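Uric acid degradation bifunctional protein PucL (Bacillus subtilis, PDB 6A4M) probably oxidises uric acid as a urate oxidase and is named as bifunctional, with a decarboxylase activity of uric acid degradation also assigned to it. Local coordinates at residues V39-E44 and I105-E110; R141-A146 and E157-I162; Y3-V8 and V63-M68. One frame throughout, in Å; residues are numbered along the deposited sequence.

Contact 1: residues V39-E44 and I105-E110; sequences VDVTCE and ITLTGE
Thr106 O is gripped twice: Glu44 N donates to it at 3.0 Å, and water 1 donates to it at 2.9 Å. The same water lies 2.9 Å from Thr108 OG1, which stands anti to its own carbonyl carbon (chi1 -56°), and it gives a weak bond to Thr42 O, so one solvent molecule ties both strands together. Water 2 bonds Thr106 OG1 and, weakly, Glu44 O. Nearby, the extended Glu44 chain runs side by side with Thr106 and points the same way; Glu44 OE1 passes 4.2 Å from Thr106 CB, while its OE2 is bonded to Ser2 OG. Asp40, Thr42, Thr106, Thr108 and Glu110 line this same polar face.

The strands run antiparallel at 162°. Three hydrogen-bonded pairs, Asp40 with Glu110, Thr42 with Thr108 and Glu44 with Thr106, each contribute two backbone bonds, and CA-H...O contacts such as Val41 CA to Thr108 O supplement them.

The apolar face is made differently. Cys43 SG lies anti to the backbone N (chi1 -174°), 3.9 Å from Leu107 CD2. Cys43 SG also meets Ile105 CD1 at 4.1 Å. Leu107 CD2 also packs against Val41 CG1 at 3.9 Å, and Val39 CG2 rests on Gly109 CA at 3.9 Å.

The pair sits within the sheet of a T-fold, the fold of uricases. Strand 3-13 bonds to 39-44 through Val8 and Lys5, and strand 139-148 to 105-110 through Leu144 and Ala146. Helix 84-98 (Val91, Ala92, Phe95) and helix 64-78 (Ile72) cover the apolar face.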
loop_
_atom_site.group_PDB
_atom_site.type_symbol
_atom_site.label_atom_id
_atom_site.label_comp_id
_atom_site.label_asym_id
_atom_site.label_seq_id
_atom_site.Cartn_x
_atom_site.Cartn_y
_atom_site.Cartn_z
ATOM N N VAL A 39 6.945 10.359 -1.033
ATOM C CA VAL A 39 6.383 9.629 -2.157
ATOM C C VAL A 39 7.359 9.625 -3.331
ATOM O O VAL A 39 8.118 10.576 -3.536
ATOM C CB VAL A 39 5.006 10.194 -2.583
ATOM C CG1 VAL A 39 5.132 11.584 -3.201
ATOM C CG2 VAL A 39 4.299 9.238 -3.539
ATOM N N ASP A 40 7.319 8.536 -4.092
ATOM C CA ASP A 40 8.167 8.339 -5.248
ATOM C C ASP A 40 7.274 8.256 -6.479
ATOM O O ASP A 40 6.623 7.232 -6.717
ATOM C CB ASP A 40 8.973 7.062 -5.065
ATOM C CG ASP A 40 10.218 7.063 -5.876
ATOM O OD1 ASP A 40 10.129 6.994 -7.118
ATOM O OD2 ASP A 40 11.293 7.153 -5.260
ATOM N N VAL A 41 7.229 9.346 -7.244
ATOM C CA VAL A 41 6.317 9.452 -8.373
ATOM C C VAL A 41 6.991 8.994 -9.660
ATOM O O VAL A 41 8.137 9.361 -9.936
ATOM C CB VAL A 41 5.774 10.887 -8.548
ATOM C CG1 VAL A 41 4.816 10.961 -9.738
ATOM C CG2 VAL A 41 5.083 11.345 -7.268
ATOM N N THR A 42 6.270 8.165 -10.413
ATOM C CA THR A 42 6.566 7.878 -11.810
ATOM C C THR A 42 5.420 8.489 -12.626
ATOM O O THR A 42 4.246 8.284 -12.296
ATOM C CB THR A 42 6.643 6.361 -12.070
ATOM O OG1 THR A 42 7.549 5.759 -11.137
ATOM C CG2 THR A 42 7.111 6.069 -13.495
ATOM N N CYS A 43 5.764 9.245 -13.669
ATOM C CA CYS A 43 4.775 9.915 -14.515
ATOM C C CYS A 43 4.991 9.549 -15.982
ATOM O O CYS A 43 6.103 9.659 -16.487
ATOM C CB CYS A 43 4.863 11.426 -14.335
ATOM S SG CYS A 43 3.570 12.329 -15.215
ATOM N N GLU A 44 3.921 9.111 -16.645
ATOM C CA GLU A 44 3.966 8.645 -18.031
ATOM C C GLU A 44 2.785 9.251 -18.791
ATOM O O GLU A 44 1.636 9.048 -18.396
ATOM C CB GLU A 44 3.873 7.115 -18.069
ATOM C CG GLU A 44 4.120 6.493 -19.438
ATOM C CD GLU A 44 3.976 4.977 -19.453
ATOM O OE1 GLU A 44 3.598 4.382 -18.419
ATOM O OE2 GLU A 44 4.238 4.373 -20.515
ATOM N N ILE A 105 -2.620 9.747 -19.271
ATOM C CA ILE A 105 -1.626 9.870 -18.202
ATOM C C ILE A 105 -1.716 8.679 -17.240
ATOM O O ILE A 105 -2.805 8.303 -16.813
ATOM C CB ILE A 105 -1.743 11.213 -17.433
ATOM C CG1 ILE A 105 -0.609 11.352 -16.405
ATOM C CG2 ILE A 105 -3.100 11.360 -16.751
ATOM C CD1 ILE A 105 -0.403 12.766 -15.904
ATOM N N THR A 106 -0.563 8.087 -16.931
ATOM C CA THR A 106 -0.457 7.036 -15.921
ATOM C C THR A 106 0.469 7.542 -14.822
ATOM O O THR A 106 1.628 7.864 -15.091
ATOM C CB THR A 106 0.114 5.726 -16.504
ATOM O OG1 THR A 106 -0.580 5.389 -17.710
ATOM C CG2 THR A 106 -0.025 4.578 -15.507
ATOM N N LEU A 107 -0.056 7.622 -13.600
ATOM C CA LEU A 107 0.720 8.031 -12.433
ATOM C C LEU A 107 0.873 6.871 -11.458
ATOM O O LEU A 107 -0.091 6.160 -11.177
ATOM C CB LEU A 107 0.044 9.205 -11.733
ATOM C CG LEU A 107 0.275 10.552 -12.417
ATOM C CD1 LEU A 107 -0.841 11.528 -12.088
ATOM C CD2 LEU A 107 1.625 11.137 -12.032
ATOM N N THR A 108 2.093 6.697 -10.957
ATOM C CA THR A 108 2.413 5.713 -9.932
ATOM C C THR A 108 3.003 6.459 -8.744
ATOM O O THR A 108 3.891 7.292 -8.925
ATOM C CB THR A 108 3.452 4.706 -10.451
ATOM O OG1 THR A 108 2.964 4.095 -11.653
ATOM C CG2 THR A 108 3.745 3.624 -9.425
ATOM N N GLY A 109 2.513 6.157 -7.543
ATOM C CA GLY A 109 2.976 6.806 -6.315
ATOM C C GLY A 109 3.375 5.779 -5.277
ATOM O O GLY A 109 2.510 5.116 -4.712
ATOM N N GLU A 110 4.680 5.655 -5.033
ATOM C CA GLU A 110 5.224 4.721 -4.035
ATOM C C GLU A 110 5.541 5.429 -2.723
ATOM O O GLU A 110 6.412 6.294 -2.681
ATOM C CB GLU A 110 6.507 4.049 -4.545
ATOM C CG GLU A 110 6.329 2.630 -5.056
ATOM C CD GLU A 110 7.631 1.850 -5.030
ATOM O OE1 GLU A 110 8.101 1.521 -3.916
ATOM O OE2 GLU A 110 8.173 1.564 -6.120
HETATM O O HOH W 1 3.440 5.912 -13.895
HETATM O O HOH W 2 -0.135 6.801 -20.195
#

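Contact 2: residues R141-A146 and E157-I162; sequences RSVLKA and EQYSEI
Arg141 meets Glu161 by backbone and by side chain. Its chain bends at chi3 (81°), which places NE for a salt bridge: NE donates to Glu161 OE1 at 3.3 Å, with OE1 lying in the guanidinium plane, and NH2 adds a weak bond to the same oxygen. The carboxylate is turned 49° from the guanidinium, and NH2 also comes to the edge of the Tyr159 ring.

Ser142 OG stands 3.0 Å from Ser160 OG, whose firmer partner is Glu85 OE2. At Val143 the backbone bonds run both ways with Tyr159, and CB sits over one face of the phenol ring, 4.0 Å from the Tyr159 centroid and 24° off its normal, a CH-pi contact. Val143 CG2 covers the CZ end of that ring and also lies over a guanidinium face of Arg141.

Leu144 CD1 packs on Gln158 CG at 3.7 Å. Lys145 N then donates to Glu157 O at 2.8 Å, and the two CB atoms of these residues come within 3.9 Å.

This beta hairpin of strands 139-148 and 153-169 has strand 104-121 beside its first arm and strand 194-204 beside its second, while helix 84-98 packs on Ser142 and Leu144.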
loop_
_atom_site.group_PDB
_atom_site.type_symbol
_atom_site.label_atom_id
_atom_site.label_comp_id
_atom_site.label_asym_id
_atom_site.label_seq_id
_atom_site.Cartn_x
_atom_site.Cartn_y
_atom_site.Cartn_z
ATOM N N ARG A 141 1.543 1.506 -2.283
ATOM C CA ARG A 141 1.723 2.063 -3.620
ATOM C C ARG A 141 0.350 2.283 -4.232
ATOM O O ARG A 141 -0.563 1.486 -4.004
ATOM C CB ARG A 141 2.553 1.127 -4.506
ATOM C CG ARG A 141 2.977 1.740 -5.837
ATOM C CD ARG A 141 3.822 0.785 -6.671
ATOM N NE ARG A 141 2.987 -0.189 -7.383
ATOM C CZ ARG A 141 2.972 -0.409 -8.704
ATOM N NH1 ARG A 141 3.776 0.237 -9.545
ATOM N NH2 ARG A 141 2.134 -1.317 -9.199
ATOM N N SER A 142 0.212 3.363 -5.001
ATOM C CA SER A 142 -1.029 3.670 -5.713
ATOM C C SER A 142 -0.745 3.933 -7.187
ATOM O O SER A 142 0.230 4.605 -7.529
ATOM C CB SER A 142 -1.720 4.881 -5.087
ATOM O OG SER A 142 -2.109 4.598 -3.756
ATOM N N VAL A 143 -1.599 3.383 -8.047
ATOM C CA VAL A 143 -1.552 3.620 -9.484
ATOM C C VAL A 143 -2.861 4.282 -9.908
ATOM O O VAL A 143 -3.936 3.917 -9.427
ATOM C CB VAL A 143 -1.349 2.303 -10.268
ATOM C CG1 VAL A 143 -1.262 2.565 -11.770
ATOM C CG2 VAL A 143 -0.101 1.589 -9.766
ATOM N N LEU A 144 -2.760 5.263 -10.799
ATOM C CA LEU A 144 -3.926 5.931 -11.360
ATOM C C LEU A 144 -3.703 6.174 -12.840
ATOM O O LEU A 144 -2.684 6.752 -13.223
ATOM C CB LEU A 144 -4.164 7.266 -10.657
ATOM C CG LEU A 144 -5.381 8.083 -11.109
ATOM C CD1 LEU A 144 -6.674 7.413 -10.680
ATOM C CD2 LEU A 144 -5.307 9.485 -10.543
ATOM N N LYS A 145 -4.661 5.742 -13.658
ATOM C CA LYS A 145 -4.634 5.982 -15.096
ATOM C C LYS A 145 -5.884 6.767 -15.491
ATOM O O LYS A 145 -7.001 6.339 -15.191
ATOM C CB LYS A 145 -4.552 4.660 -15.864
ATOM C CG LYS A 145 -3.802 4.797 -17.176
ATOM C CD LYS A 145 -4.135 3.729 -18.206
ATOM C CE LYS A 145 -3.560 4.108 -19.568
ATOM N NZ LYS A 145 -3.362 2.936 -20.462
ATOM N N ALA A 146 -5.689 7.909 -16.155
ATOM C CA ALA A 146 -6.786 8.787 -16.573
ATOM C C ALA A 146 -6.663 9.167 -18.049
ATOM O O ALA A 146 -5.556 9.382 -18.551
ATOM C CB ALA A 146 -6.814 10.034 -15.708
ATOM N N GLU A 157 -8.003 3.182 -14.996
ATOM C CA GLU A 157 -7.544 2.247 -13.975
ATOM C C GLU A 157 -7.237 2.993 -12.682
ATOM O O GLU A 157 -6.761 4.131 -12.705
ATOM C CB GLU A 157 -6.296 1.500 -14.454
ATOM C CG GLU A 157 -5.851 0.373 -13.528
ATOM C CD GLU A 157 -4.695 -0.443 -14.082
ATOM O OE1 GLU A 157 -3.874 0.107 -14.854
ATOM O OE2 GLU A 157 -4.603 -1.643 -13.734
ATOM N N GLN A 158 -7.523 2.340 -11.558
ATOM C CA GLN A 158 -7.157 2.852 -10.244
ATOM C C GLN A 158 -7.104 1.717 -9.231
ATOM O O GLN A 158 -8.084 0.993 -9.059
ATOM C CB GLN A 158 -8.158 3.905 -9.762
ATOM C CG GLN A 158 -7.730 4.594 -8.467
ATOM C CD GLN A 158 -8.887 5.092 -7.628
ATOM O OE1 GLN A 158 -8.967 6.278 -7.319
ATOM N NE2 GLN A 158 -9.792 4.191 -7.257
ATOM N N TYR A 159 -5.964 1.572 -8.565
ATOM C CA TYR A 159 -5.852 0.676 -7.418
ATOM C C TYR A 159 -4.791 1.163 -6.452
ATOM O O TYR A 159 -3.884 1.904 -6.830
ATOM C CB TYR A 159 -5.554 -0.761 -7.860
ATOM C CG TYR A 159 -4.244 -0.961 -8.589
ATOM C CD1 TYR A 159 -3.074 -1.288 -7.894
ATOM C CD2 TYR A 159 -4.173 -0.856 -9.976
ATOM C CE1 TYR A 159 -1.872 -1.485 -8.562
ATOM C CE2 TYR A 159 -2.976 -1.053 -10.654
ATOM C CZ TYR A 159 -1.829 -1.368 -9.946
ATOM O OH TYR A 159 -0.643 -1.560 -10.617
ATOM N N SER A 160 -4.944 0.755 -5.197
ATOM C CA SER A 160 -3.937 0.953 -4.169
ATOM C C SER A 160 -3.465 -0.410 -3.710
ATOM O O SER A 160 -4.163 -1.410 -3.865
ATOM C CB SER A 160 -4.499 1.754 -3.006
ATOM O OG SER A 160 -4.725 3.091 -3.408
ATOM N N GLU A 161 -2.273 -0.436 -3.135
ATOM C CA GLU A 161 -1.547 -1.674 -2.936
ATOM C C GLU A 161 -0.668 -1.588 -1.704
ATOM O O GLU A 161 -0.148 -0.517 -1.401
ATOM C CB GLU A 161 -0.681 -1.912 -4.173
ATOM C CG GLU A 161 -0.026 -3.277 -4.269
ATOM C CD GLU A 161 0.619 -3.519 -5.624
ATOM O OE1 GLU A 161 0.929 -2.536 -6.338
ATOM O OE2 GLU A 161 0.821 -4.704 -5.972
ATOM N N ILE A 162 -0.518 -2.698 -0.986
ATOM C CA ILE A 162 0.593 -2.833 -0.030
ATOM C C ILE A 162 1.579 -3.857 -0.579
ATOM O O ILE A 162 1.189 -4.963 -0.948
ATOM C CB ILE A 162 0.160 -3.161 1.421
ATOM C CG1 ILE A 162 1.385 -3.107 2.340
ATOM C CG2 ILE A 162 -0.534 -4.514 1.547
ATOM C CD1 ILE A 162 1.048 -2.984 3.801
#

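Contact 3: residues Y3-V8 and V63-M68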
loop_
_atom_site.group_PDB
_atom_site.type_symbol
_atom_site.label_atom_id
_atom_site.label_comp_id
_atom_site.label_asym_id
_atom_site.label_seq_id
_atom_site.Cartn_x
_atom_site.Cartn_y
_atom_site.Cartn_z
ATOM N N TYR A 3 5.980 8.971 -22.935
ATOM C CA TYR A 3 7.193 9.489 -22.305
ATOM C C TYR A 3 6.875 10.110 -20.947
ATOM O O TYR A 3 5.710 10.301 -20.596
ATOM C CB TYR A 3 7.882 10.519 -23.209
ATOM C CG TYR A 3 7.086 11.788 -23.410
ATOM C CD1 TYR A 3 5.952 11.800 -24.226
ATOM C CD2 TYR A 3 7.457 12.977 -22.780
ATOM C CE1 TYR A 3 5.213 12.958 -24.410
ATOM C CE2 TYR A 3 6.725 14.143 -22.961
ATOM C CZ TYR A 3 5.606 14.128 -23.780
ATOM O OH TYR A 3 4.872 15.276 -23.958
ATOM N N GLY A 4 7.917 10.418 -20.184
ATOM C CA GLY A 4 7.733 11.072 -18.899
ATOM C C GLY A 4 8.934 11.035 -17.988
ATOM O O GLY A 4 10.064 10.949 -18.459
ATOM N N LYS A 5 8.674 11.112 -16.682
ATOM C CA LYS A 5 9.718 11.205 -15.664
ATOM C C LYS A 5 9.546 10.109 -14.623
ATOM O O LYS A 5 8.427 9.857 -14.170
ATOM C CB LYS A 5 9.664 12.571 -14.974
ATOM C CG LYS A 5 10.999 13.034 -14.410
ATOM C CD LYS A 5 11.885 13.571 -15.518
ATOM C CE LYS A 5 13.153 14.223 -15.013
ATOM N NZ LYS A 5 13.910 14.790 -16.165
ATOM N N GLY A 6 10.655 9.464 -14.253
ATOM C CA GLY A 6 10.687 8.464 -13.178
ATOM C C GLY A 6 11.612 8.897 -12.056
ATOM O O GLY A 6 12.395 9.829 -12.225
ATOM N N ASN A 7 11.527 8.200 -10.920
ATOM C CA ASN A 7 12.291 8.517 -9.700
ATOM C C ASN A 7 12.124 9.973 -9.248
ATOM O O ASN A 7 13.086 10.624 -8.841
ATOM C CB ASN A 7 13.787 8.151 -9.867
ATOM C CG ASN A 7 14.076 6.676 -9.613
ATOM O OD1 ASN A 7 13.208 5.912 -9.195
ATOM N ND2 ASN A 7 15.314 6.276 -9.862
ATOM N N VAL A 8 10.893 10.475 -9.317
ATOM C CA VAL A 8 10.590 11.814 -8.835
ATOM C C VAL A 8 10.251 11.709 -7.351
ATOM O O VAL A 8 9.098 11.484 -6.978
ATOM C CB VAL A 8 9.451 12.473 -9.637
ATOM C CG1 VAL A 8 9.174 13.884 -9.122
ATOM C CG2 VAL A 8 9.804 12.498 -11.119
ATOM N N VAL A 63 13.540 21.244 -21.311
ATOM C CA VAL A 63 12.969 19.969 -21.746
ATOM C C VAL A 63 11.634 19.708 -21.025
ATOM O O VAL A 63 11.436 20.151 -19.888
ATOM C CB VAL A 63 13.988 18.801 -21.573
ATOM C CG1 VAL A 63 14.284 18.517 -20.102
ATOM C CG2 VAL A 63 13.522 17.539 -22.294
ATOM N N ALA A 64 10.725 19.007 -21.707
ATOM C CA ALA A 64 9.358 18.775 -21.214
ATOM C C ALA A 64 9.268 17.871 -19.974
ATOM O O ALA A 64 8.350 18.033 -19.167
ATOM C CB ALA A 64 8.483 18.217 -22.329
ATOM N N THR A 65 10.202 16.930 -19.823
ATOM C CA THR A 65 10.210 16.028 -18.661
ATOM C C THR A 65 10.642 16.740 -17.371
ATOM O O THR A 65 10.227 16.351 -16.283
ATOM C CB THR A 65 11.072 14.763 -18.897
ATOM O OG1 THR A 65 12.454 15.120 -19.032
ATOM C CG2 THR A 65 10.599 14.001 -20.137
ATOM N N ASP A 66 11.448 17.793 -17.496
ATOM C CA ASP A 66 11.846 18.603 -16.336
ATOM C C ASP A 66 10.664 19.432 -15.820
ATOM O O ASP A 66 10.547 19.658 -14.613
ATOM C CB ASP A 66 13.033 19.524 -16.665
ATOM C CG ASP A 66 14.190 19.341 -15.706
ATOM O OD1 ASP A 66 14.770 18.235 -15.705
ATOM O OD2 ASP A 66 14.520 20.290 -14.962
ATOM N N SER A 67 9.807 19.887 -16.737
ATOM C CA SER A 67 8.559 20.563 -16.373
ATOM C C SER A 67 7.633 19.626 -15.602
ATOM O O SER A 67 7.045 20.033 -14.603
ATOM C CB SER A 67 7.839 21.096 -17.614
ATOM O OG SER A 67 8.699 21.919 -18.383
ATOM N N MET A 68 7.518 18.381 -16.069
ATOM C CA MET A 68 6.758 17.332 -15.372
ATOM C C MET A 68 7.214 17.126 -13.925
ATOM O O MET A 68 6.382 17.008 -13.022
ATOM C CB MET A 68 6.865 15.997 -16.113
ATOM C CG MET A 68 5.874 15.817 -17.240
ATOM S SD MET A 68 6.085 14.186 -17.977
ATOM C CE MET A 68 6.598 14.626 -19.633
#
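Lys5 reaches over Thr65 atom by atom. Its CB lies 4.0 Å from Thr65 O, and CG follows at 3.9 Å from that same oxygen. A bend at chi2 (78°) sets CD 3.3 Å from Thr65 O and also beside Thr65 CB. CE remains near the carbonyl, 3.8 Å from Thr65 O. At the tip, NZ donates to Thr65 OG1 at 3.2 Å and forms a salt bridge with Asp66 OD1 at 3.6 Å, so the ammonium group spans two successive residues of the helix. Thr65 helps by its first torsion, which holds OG1 between the backbone N and the carbonyl carbon (chi1 66°), while CG2 is turned to Gly4 O and to the edge of the Tyr3 ring.

In the T-fold of this protein, strand 3-13 of the sheet here touches the opening turn of helix 64-78: the short axes of strand 3-8 and helix 64-68 are inclined at 51°, and Met68 N bonds back to Ala64 O within that turn.

One turn on from Ala64, Met68 directs its CB toward the strand. Its SD lies 3.6 Å from Gly4 CA, and its CE is 3.4 Å from Tyr3 CE2, the two side chains crossing at about a right angle. Tyr3 CE2 also comes loosely near Ala64 CB. Tyr3 and Met68 each touch Ile45 of strand 36-45, with which Tyr3 shares a backbone hydrogen bond as well.

From the N terminus, contact 3 opens at 3-8 and contact 1 at 39-44; contact 3 closes at 63-68 before contact 1 closes at 105-110, so the two cross. The loop closed by contact 3 holds strand 36-45 and the unmodelled residues 47-62, and that of contact 1 holds helices 64-78 and 84-98. Contact 2 follows in series, a short hairpin from 141-146 to 157-162. Strands 3-13, 36-45, 104-121, 139-148 and 153-169 lie successively in one sheet: Cys43 N probably bonds Lys5 O between contacts 3 and 1, and Gly109 N probably bonds Ser142 O between contacts 1 and 2. Contacts 2 and 3 do not touch, their nearest atoms about 11 Å apart.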